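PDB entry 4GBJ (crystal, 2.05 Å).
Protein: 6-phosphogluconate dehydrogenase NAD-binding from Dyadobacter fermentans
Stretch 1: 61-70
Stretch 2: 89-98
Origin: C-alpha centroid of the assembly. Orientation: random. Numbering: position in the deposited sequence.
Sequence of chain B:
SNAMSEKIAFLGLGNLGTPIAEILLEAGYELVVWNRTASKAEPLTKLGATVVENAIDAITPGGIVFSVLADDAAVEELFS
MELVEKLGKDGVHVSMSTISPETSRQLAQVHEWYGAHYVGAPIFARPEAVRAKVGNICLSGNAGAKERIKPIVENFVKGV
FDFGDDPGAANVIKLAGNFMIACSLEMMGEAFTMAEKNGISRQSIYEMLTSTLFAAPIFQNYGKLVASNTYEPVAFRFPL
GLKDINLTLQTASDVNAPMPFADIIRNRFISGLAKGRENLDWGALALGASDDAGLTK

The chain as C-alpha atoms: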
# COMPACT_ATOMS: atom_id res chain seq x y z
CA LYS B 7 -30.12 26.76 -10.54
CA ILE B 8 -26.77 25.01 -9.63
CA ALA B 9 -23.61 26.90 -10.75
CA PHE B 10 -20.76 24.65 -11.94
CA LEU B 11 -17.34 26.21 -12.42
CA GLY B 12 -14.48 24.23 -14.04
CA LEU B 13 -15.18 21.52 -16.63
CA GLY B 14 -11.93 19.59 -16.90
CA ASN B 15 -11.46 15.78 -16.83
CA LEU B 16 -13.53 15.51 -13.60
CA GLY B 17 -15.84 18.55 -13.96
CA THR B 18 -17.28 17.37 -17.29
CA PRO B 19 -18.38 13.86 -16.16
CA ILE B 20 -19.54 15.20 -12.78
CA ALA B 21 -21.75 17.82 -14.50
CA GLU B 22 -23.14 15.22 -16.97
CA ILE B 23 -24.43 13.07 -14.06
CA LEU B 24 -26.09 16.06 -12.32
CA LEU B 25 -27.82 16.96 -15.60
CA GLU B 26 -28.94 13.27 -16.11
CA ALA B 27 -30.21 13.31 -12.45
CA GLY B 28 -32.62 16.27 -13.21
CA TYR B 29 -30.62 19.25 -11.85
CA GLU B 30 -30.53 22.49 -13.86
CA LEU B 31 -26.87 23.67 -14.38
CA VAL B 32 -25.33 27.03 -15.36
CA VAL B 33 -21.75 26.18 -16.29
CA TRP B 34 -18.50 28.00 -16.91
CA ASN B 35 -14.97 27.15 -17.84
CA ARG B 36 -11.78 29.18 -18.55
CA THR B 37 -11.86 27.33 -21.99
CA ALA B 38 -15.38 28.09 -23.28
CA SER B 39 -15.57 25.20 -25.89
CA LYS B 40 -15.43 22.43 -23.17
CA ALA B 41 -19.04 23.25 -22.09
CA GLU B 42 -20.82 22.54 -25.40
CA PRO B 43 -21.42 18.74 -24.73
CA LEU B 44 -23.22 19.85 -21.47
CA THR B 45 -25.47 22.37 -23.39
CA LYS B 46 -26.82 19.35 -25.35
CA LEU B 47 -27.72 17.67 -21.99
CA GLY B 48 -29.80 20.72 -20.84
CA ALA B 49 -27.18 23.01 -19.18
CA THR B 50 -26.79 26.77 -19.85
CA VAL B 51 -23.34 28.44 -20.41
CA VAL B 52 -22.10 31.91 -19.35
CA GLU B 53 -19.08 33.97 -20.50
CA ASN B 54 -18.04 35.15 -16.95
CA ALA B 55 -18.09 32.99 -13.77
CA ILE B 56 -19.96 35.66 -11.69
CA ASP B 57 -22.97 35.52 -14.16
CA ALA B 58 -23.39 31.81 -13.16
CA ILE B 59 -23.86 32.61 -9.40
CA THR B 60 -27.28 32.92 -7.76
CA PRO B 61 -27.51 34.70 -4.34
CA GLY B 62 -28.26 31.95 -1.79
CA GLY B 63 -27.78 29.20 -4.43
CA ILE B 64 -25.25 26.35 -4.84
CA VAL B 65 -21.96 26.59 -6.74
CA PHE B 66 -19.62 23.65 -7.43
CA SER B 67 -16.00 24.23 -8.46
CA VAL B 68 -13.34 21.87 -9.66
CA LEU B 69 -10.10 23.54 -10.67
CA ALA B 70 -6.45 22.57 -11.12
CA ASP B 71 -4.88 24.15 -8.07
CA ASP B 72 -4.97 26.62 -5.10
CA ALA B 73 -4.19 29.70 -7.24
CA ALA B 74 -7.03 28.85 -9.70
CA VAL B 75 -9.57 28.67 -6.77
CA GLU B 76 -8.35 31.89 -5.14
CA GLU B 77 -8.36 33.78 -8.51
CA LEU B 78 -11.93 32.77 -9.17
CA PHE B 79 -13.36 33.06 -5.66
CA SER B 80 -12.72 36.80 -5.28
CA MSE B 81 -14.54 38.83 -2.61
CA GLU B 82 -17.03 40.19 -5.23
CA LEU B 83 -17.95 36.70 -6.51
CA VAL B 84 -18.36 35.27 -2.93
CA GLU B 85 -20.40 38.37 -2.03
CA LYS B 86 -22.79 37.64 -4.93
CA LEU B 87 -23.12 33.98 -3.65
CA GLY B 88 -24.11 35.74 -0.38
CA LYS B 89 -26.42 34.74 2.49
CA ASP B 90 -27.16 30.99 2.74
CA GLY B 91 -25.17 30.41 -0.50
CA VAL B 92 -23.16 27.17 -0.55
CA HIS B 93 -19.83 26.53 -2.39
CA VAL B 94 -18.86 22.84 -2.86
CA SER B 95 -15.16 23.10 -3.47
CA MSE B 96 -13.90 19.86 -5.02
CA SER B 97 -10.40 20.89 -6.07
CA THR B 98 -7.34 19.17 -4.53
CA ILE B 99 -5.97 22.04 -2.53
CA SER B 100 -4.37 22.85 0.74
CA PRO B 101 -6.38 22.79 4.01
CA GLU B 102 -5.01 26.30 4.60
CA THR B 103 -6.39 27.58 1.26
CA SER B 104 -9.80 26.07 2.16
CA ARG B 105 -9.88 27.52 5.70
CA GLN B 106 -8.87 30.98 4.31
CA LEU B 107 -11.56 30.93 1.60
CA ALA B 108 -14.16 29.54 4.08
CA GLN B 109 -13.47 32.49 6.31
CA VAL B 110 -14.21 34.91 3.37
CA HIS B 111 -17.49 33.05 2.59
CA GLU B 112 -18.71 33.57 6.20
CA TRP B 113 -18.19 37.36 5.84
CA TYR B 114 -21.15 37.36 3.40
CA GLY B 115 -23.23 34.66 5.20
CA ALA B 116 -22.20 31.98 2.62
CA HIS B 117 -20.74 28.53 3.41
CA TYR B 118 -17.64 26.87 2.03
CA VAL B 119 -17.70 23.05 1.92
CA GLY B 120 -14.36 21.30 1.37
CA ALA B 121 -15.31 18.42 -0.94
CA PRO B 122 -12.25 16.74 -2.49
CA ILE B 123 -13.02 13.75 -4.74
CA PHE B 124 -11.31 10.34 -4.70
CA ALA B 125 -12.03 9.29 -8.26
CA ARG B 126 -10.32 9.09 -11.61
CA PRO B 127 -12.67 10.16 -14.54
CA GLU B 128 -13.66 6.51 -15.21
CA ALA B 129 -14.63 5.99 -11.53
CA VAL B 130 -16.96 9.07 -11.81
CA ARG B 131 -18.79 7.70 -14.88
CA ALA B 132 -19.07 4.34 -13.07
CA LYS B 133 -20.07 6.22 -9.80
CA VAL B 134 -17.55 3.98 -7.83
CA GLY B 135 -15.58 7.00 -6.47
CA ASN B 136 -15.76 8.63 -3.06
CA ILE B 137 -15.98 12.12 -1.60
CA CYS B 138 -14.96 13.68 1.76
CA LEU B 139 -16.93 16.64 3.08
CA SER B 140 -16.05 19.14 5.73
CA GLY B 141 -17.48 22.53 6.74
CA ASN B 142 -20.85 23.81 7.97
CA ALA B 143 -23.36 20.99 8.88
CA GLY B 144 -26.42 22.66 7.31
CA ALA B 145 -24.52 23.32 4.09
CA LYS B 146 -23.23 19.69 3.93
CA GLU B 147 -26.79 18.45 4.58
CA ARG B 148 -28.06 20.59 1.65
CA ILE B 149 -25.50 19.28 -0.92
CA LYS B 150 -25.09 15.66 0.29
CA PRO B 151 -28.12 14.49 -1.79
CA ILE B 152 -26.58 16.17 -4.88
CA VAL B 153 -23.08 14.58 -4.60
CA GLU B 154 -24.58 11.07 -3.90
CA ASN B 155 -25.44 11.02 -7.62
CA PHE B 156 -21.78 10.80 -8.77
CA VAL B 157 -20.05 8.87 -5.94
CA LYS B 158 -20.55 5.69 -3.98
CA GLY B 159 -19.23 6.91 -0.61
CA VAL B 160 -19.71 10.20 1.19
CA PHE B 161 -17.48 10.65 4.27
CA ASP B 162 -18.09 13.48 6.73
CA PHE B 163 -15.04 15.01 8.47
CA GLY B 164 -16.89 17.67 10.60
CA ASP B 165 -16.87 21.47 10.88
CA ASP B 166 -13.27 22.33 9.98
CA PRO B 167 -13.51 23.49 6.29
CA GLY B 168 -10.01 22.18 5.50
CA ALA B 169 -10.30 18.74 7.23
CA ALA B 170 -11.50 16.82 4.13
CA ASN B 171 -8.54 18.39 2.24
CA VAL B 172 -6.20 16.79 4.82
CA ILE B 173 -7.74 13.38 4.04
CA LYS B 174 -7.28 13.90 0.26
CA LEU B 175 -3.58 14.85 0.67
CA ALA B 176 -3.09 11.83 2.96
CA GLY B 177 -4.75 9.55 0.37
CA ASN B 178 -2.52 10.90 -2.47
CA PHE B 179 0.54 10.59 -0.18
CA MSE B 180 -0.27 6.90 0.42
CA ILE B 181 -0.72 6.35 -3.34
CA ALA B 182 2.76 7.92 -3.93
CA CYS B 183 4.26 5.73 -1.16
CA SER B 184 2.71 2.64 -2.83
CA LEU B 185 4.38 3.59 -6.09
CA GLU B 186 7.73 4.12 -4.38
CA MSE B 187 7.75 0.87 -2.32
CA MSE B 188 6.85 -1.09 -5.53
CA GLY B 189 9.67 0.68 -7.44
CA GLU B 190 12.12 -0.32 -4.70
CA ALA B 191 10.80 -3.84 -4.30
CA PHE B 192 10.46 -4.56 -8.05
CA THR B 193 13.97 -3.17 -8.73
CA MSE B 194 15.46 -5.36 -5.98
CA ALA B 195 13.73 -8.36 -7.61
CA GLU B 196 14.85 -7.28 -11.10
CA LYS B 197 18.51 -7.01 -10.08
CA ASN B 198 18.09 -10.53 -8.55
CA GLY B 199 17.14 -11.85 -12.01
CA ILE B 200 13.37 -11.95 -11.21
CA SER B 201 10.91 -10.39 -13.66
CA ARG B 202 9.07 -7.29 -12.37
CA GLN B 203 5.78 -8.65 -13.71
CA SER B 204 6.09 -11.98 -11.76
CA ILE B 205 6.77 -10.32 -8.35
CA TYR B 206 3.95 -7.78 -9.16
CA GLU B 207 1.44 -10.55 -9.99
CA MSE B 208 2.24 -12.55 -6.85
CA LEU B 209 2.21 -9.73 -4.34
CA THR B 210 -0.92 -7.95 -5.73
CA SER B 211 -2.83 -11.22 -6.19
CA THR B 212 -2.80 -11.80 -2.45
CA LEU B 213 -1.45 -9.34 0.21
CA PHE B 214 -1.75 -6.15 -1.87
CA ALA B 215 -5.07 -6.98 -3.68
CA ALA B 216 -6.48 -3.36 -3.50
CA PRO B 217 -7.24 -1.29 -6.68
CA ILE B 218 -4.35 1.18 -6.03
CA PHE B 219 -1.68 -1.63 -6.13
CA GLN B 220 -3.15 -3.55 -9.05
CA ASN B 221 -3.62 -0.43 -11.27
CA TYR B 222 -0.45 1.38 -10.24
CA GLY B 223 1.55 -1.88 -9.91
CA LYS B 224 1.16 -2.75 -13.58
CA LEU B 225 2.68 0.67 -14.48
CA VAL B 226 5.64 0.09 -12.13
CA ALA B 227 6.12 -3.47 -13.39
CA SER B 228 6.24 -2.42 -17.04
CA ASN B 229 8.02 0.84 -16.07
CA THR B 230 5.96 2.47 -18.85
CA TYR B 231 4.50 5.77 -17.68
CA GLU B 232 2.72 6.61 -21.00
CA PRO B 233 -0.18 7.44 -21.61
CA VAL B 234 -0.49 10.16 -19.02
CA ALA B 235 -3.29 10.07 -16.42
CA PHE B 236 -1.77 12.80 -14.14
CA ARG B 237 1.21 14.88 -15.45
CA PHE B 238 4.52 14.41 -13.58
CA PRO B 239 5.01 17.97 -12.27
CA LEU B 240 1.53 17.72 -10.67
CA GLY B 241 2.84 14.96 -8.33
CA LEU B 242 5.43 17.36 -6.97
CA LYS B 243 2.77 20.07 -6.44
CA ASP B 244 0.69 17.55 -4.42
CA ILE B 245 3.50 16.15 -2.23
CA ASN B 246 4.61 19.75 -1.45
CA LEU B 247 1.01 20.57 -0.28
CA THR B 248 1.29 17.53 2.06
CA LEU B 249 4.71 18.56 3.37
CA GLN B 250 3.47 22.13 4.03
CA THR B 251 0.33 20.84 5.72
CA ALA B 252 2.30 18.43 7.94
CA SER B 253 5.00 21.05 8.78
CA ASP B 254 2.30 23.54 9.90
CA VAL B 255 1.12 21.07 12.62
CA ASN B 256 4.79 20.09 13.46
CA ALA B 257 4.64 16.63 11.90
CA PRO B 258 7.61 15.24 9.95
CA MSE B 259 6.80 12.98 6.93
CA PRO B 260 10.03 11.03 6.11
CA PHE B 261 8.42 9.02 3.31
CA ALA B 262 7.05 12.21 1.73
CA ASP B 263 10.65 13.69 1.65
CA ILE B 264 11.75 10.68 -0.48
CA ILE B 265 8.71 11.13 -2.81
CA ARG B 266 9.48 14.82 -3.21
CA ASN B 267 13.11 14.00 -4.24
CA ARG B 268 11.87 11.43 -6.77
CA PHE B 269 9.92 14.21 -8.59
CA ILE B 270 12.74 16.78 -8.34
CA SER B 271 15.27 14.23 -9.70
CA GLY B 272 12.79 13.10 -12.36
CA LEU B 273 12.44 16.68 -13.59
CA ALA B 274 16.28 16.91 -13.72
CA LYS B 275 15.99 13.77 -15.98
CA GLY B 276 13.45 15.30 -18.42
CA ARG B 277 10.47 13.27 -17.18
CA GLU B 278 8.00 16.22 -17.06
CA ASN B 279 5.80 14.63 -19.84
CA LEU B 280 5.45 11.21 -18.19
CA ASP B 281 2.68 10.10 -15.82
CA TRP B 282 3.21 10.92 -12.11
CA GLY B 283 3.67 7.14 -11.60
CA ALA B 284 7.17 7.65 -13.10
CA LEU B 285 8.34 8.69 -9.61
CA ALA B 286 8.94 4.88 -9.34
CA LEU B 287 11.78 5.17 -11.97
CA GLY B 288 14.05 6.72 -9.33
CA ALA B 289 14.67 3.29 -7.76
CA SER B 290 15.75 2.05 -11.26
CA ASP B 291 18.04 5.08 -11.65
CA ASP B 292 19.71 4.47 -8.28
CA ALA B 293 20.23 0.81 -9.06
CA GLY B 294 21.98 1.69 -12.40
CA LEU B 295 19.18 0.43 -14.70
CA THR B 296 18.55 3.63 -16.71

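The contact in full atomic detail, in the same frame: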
# COMPACT_ATOMS: atom_id res chain seq x y z
N PRO B 61 -27.52 34.44 -5.80
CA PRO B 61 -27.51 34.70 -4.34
C PRO B 61 -28.26 33.60 -3.57
O PRO B 61 -29.33 33.21 -3.99
CB PRO B 61 -28.26 36.04 -4.24
CG PRO B 61 -27.97 36.69 -5.51
CD PRO B 61 -27.97 35.63 -6.54
N GLY B 62 -27.62 33.01 -2.56
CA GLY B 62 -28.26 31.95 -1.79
C GLY B 62 -28.33 30.58 -2.45
O GLY B 62 -28.83 29.65 -1.83
N GLY B 63 -27.83 30.45 -3.68
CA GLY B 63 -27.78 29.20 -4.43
C GLY B 63 -26.57 28.33 -4.11
O GLY B 63 -25.89 28.54 -3.12
N ILE B 64 -26.33 27.32 -4.96
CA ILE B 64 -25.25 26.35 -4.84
C ILE B 64 -24.26 26.54 -5.98
O ILE B 64 -24.68 26.68 -7.12
CB ILE B 64 -25.80 24.90 -4.86
CG1 ILE B 64 -26.66 24.61 -3.62
CG2 ILE B 64 -24.66 23.86 -4.95
CD1 ILE B 64 -27.74 23.57 -3.86
N VAL B 65 -22.96 26.52 -5.68
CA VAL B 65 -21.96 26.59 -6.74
C VAL B 65 -20.95 25.46 -6.49
O VAL B 65 -20.50 25.30 -5.38
CB VAL B 65 -21.27 27.97 -6.89
CG1 VAL B 65 -20.68 28.47 -5.55
CG2 VAL B 65 -20.18 27.89 -7.96
N PHE B 66 -20.67 24.67 -7.49
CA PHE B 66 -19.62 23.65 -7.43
C PHE B 66 -18.42 24.19 -8.16
O PHE B 66 -18.62 24.84 -9.18
CB PHE B 66 -20.06 22.34 -8.10
CG PHE B 66 -20.98 21.47 -7.30
CD1 PHE B 66 -20.53 20.29 -6.73
CD2 PHE B 66 -22.31 21.82 -7.10
CE1 PHE B 66 -21.36 19.50 -5.96
CE2 PHE B 66 -23.15 21.01 -6.34
CZ PHE B 66 -22.67 19.86 -5.76
N SER B 67 -17.20 23.90 -7.70
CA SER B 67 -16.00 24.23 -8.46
C SER B 67 -15.04 23.07 -8.46
O SER B 67 -14.91 22.33 -7.47
CB SER B 67 -15.31 25.48 -7.92
OG SER B 67 -14.72 25.28 -6.65
N VAL B 68 -14.37 22.89 -9.58
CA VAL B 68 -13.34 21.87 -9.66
C VAL B 68 -12.30 22.44 -10.59
O VAL B 68 -12.58 22.69 -11.77
CB VAL B 68 -13.85 20.46 -10.03
CG1 VAL B 68 -14.52 20.41 -11.37
CG2 VAL B 68 -12.70 19.45 -9.98
N LEU B 69 -11.17 22.85 -9.99
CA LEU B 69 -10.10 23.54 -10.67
C LEU B 69 -8.77 22.89 -10.36
O LEU B 69 -8.71 21.99 -9.52
CB LEU B 69 -10.14 25.01 -10.28
CG LEU B 69 -11.48 25.72 -10.59
CD1 LEU B 69 -11.57 27.05 -9.90
CD2 LEU B 69 -11.66 25.97 -12.08
N ALA B 70 -7.75 23.23 -11.15
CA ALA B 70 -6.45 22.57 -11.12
C ALA B 70 -5.71 22.70 -9.82
O ALA B 70 -5.08 21.73 -9.41
CB ALA B 70 -5.54 23.09 -12.23
N LYS B 89 -25.74 35.39 1.37
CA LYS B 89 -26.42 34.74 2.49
C LYS B 89 -27.04 33.41 2.11
O LYS B 89 -27.78 33.33 1.15
CB LYS B 89 -27.50 35.65 3.08
CG LYS B 89 -28.01 35.14 4.42
CD LYS B 89 -29.11 36.02 5.00
CE LYS B 89 -30.04 35.26 5.93
NZ LYS B 89 -29.34 34.74 7.14
N ASP B 90 -26.70 32.37 2.89
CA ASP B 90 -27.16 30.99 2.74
C ASP B 90 -26.63 30.31 1.45
O ASP B 90 -26.99 29.17 1.19
CB ASP B 90 -28.71 30.91 2.78
CG ASP B 90 -29.31 31.47 4.06
OD1 ASP B 90 -28.64 31.36 5.11
OD2 ASP B 90 -30.46 31.99 4.01
N GLY B 91 -25.76 30.98 0.69
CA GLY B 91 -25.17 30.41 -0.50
C GLY B 91 -24.19 29.33 -0.08
O GLY B 91 -23.66 29.38 1.04
N VAL B 92 -24.04 28.29 -0.89
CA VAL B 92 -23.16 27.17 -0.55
C VAL B 92 -22.19 26.90 -1.71
O VAL B 92 -22.64 26.76 -2.85
CB VAL B 92 -23.95 25.88 -0.20
CG1 VAL B 92 -23.01 24.72 0.09
CG2 VAL B 92 -24.88 26.12 0.99
N HIS B 93 -20.87 26.83 -1.42
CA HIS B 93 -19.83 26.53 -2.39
C HIS B 93 -19.25 25.16 -2.06
O HIS B 93 -18.72 24.97 -0.97
CB HIS B 93 -18.74 27.61 -2.35
CG HIS B 93 -17.52 27.30 -3.19
ND1 HIS B 93 -16.34 28.03 -3.05
CD2 HIS B 93 -17.35 26.41 -4.20
CE1 HIS B 93 -15.48 27.49 -3.90
NE2 HIS B 93 -16.05 26.52 -4.63
N VAL B 94 -19.42 24.20 -2.96
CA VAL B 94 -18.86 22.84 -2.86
C VAL B 94 -17.56 22.86 -3.65
O VAL B 94 -17.54 22.90 -4.88
CB VAL B 94 -19.86 21.77 -3.37
CG1 VAL B 94 -19.33 20.37 -3.08
CG2 VAL B 94 -21.22 21.96 -2.72
N SER B 95 -16.48 22.88 -2.93
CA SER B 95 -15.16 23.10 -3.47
C SER B 95 -14.45 21.75 -3.59
O SER B 95 -14.01 21.16 -2.60
CB SER B 95 -14.43 24.09 -2.56
OG SER B 95 -13.11 24.38 -2.98
N MSE B 96 -14.43 21.23 -4.77
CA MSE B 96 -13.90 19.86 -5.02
C MSE B 96 -12.46 19.80 -5.48
O MSE B 96 -11.94 18.70 -5.65
CB MSE B 96 -14.79 19.18 -6.01
CG MSE B 96 -16.24 19.17 -5.55
SE MSE B 96 -17.35 18.02 -6.63
CE MSE B 96 -17.33 19.06 -8.18
N SER B 97 -11.78 20.93 -5.62
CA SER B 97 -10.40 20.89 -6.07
C SER B 97 -9.47 20.27 -5.01
O SER B 97 -9.71 20.41 -3.81
CB SER B 97 -9.92 22.31 -6.34
OG SER B 97 -10.74 22.96 -7.30
N THR B 98 -8.38 19.67 -5.45
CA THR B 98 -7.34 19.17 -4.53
C THR B 98 -6.46 20.35 -4.16
O THR B 98 -5.56 20.75 -4.90
CB THR B 98 -6.54 18.06 -5.14
OG1 THR B 98 -7.43 17.05 -5.56
CG2 THR B 98 -5.51 17.52 -4.17
O HOH W 1 -12.60 24.00 -5.60
O HOH W 2 -7.72 19.81 -8.27

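Strands 64-67 and 92-95 run parallel, their axes 17° apart and 4.7 Å at closest approach. The ladder alternates in the parallel manner: Val92 N donates to Gly63 O (2.9 Å), Val65 N to Val92 O (2.9 Å), Val94 N to Val65 O (2.9 Å), Ser67 N to Val94 O (3.0 Å) and Met96 N to Ser67 O (3.0 Å), with N-H...O angles of 156-163°. Before it, Gly62 has a positive phi (76°), which favours glycine, and its CA lies 3.3 Å from Lys89 O.

In-register residues share a face. On that of Ile64, Phe66, Val92 and Val94, Phe66 adopts chi1 m (-78°) and chi2 -107°, which places its ring over Val94: Val94 CB sits 3.9 Å from the Phe66 ring centroid, 19° off the normal, a CH-pi contact. Selenomethionine Met96 (m, t, m) instead reaches the ring edge, its CE 3.7 Å from Phe66 CD1.

The other face is polar toward its C-terminal end. His93, chi1 t, extends its ring so that NE2 hydrogen-bonds Ser67 OG at 2.7 Å; Ser67's p rotamer supplies that hydroxyl. Water 1 joins Ser67 OG, Ser95 OG and Ser97 OG, each at 2.7 Å. Beyond the strands, Ser97 in rotamer m directs OG to accept from Leu69 N (2.7 Å, 159°), so a side chain continues the cross-linking begun by backbone.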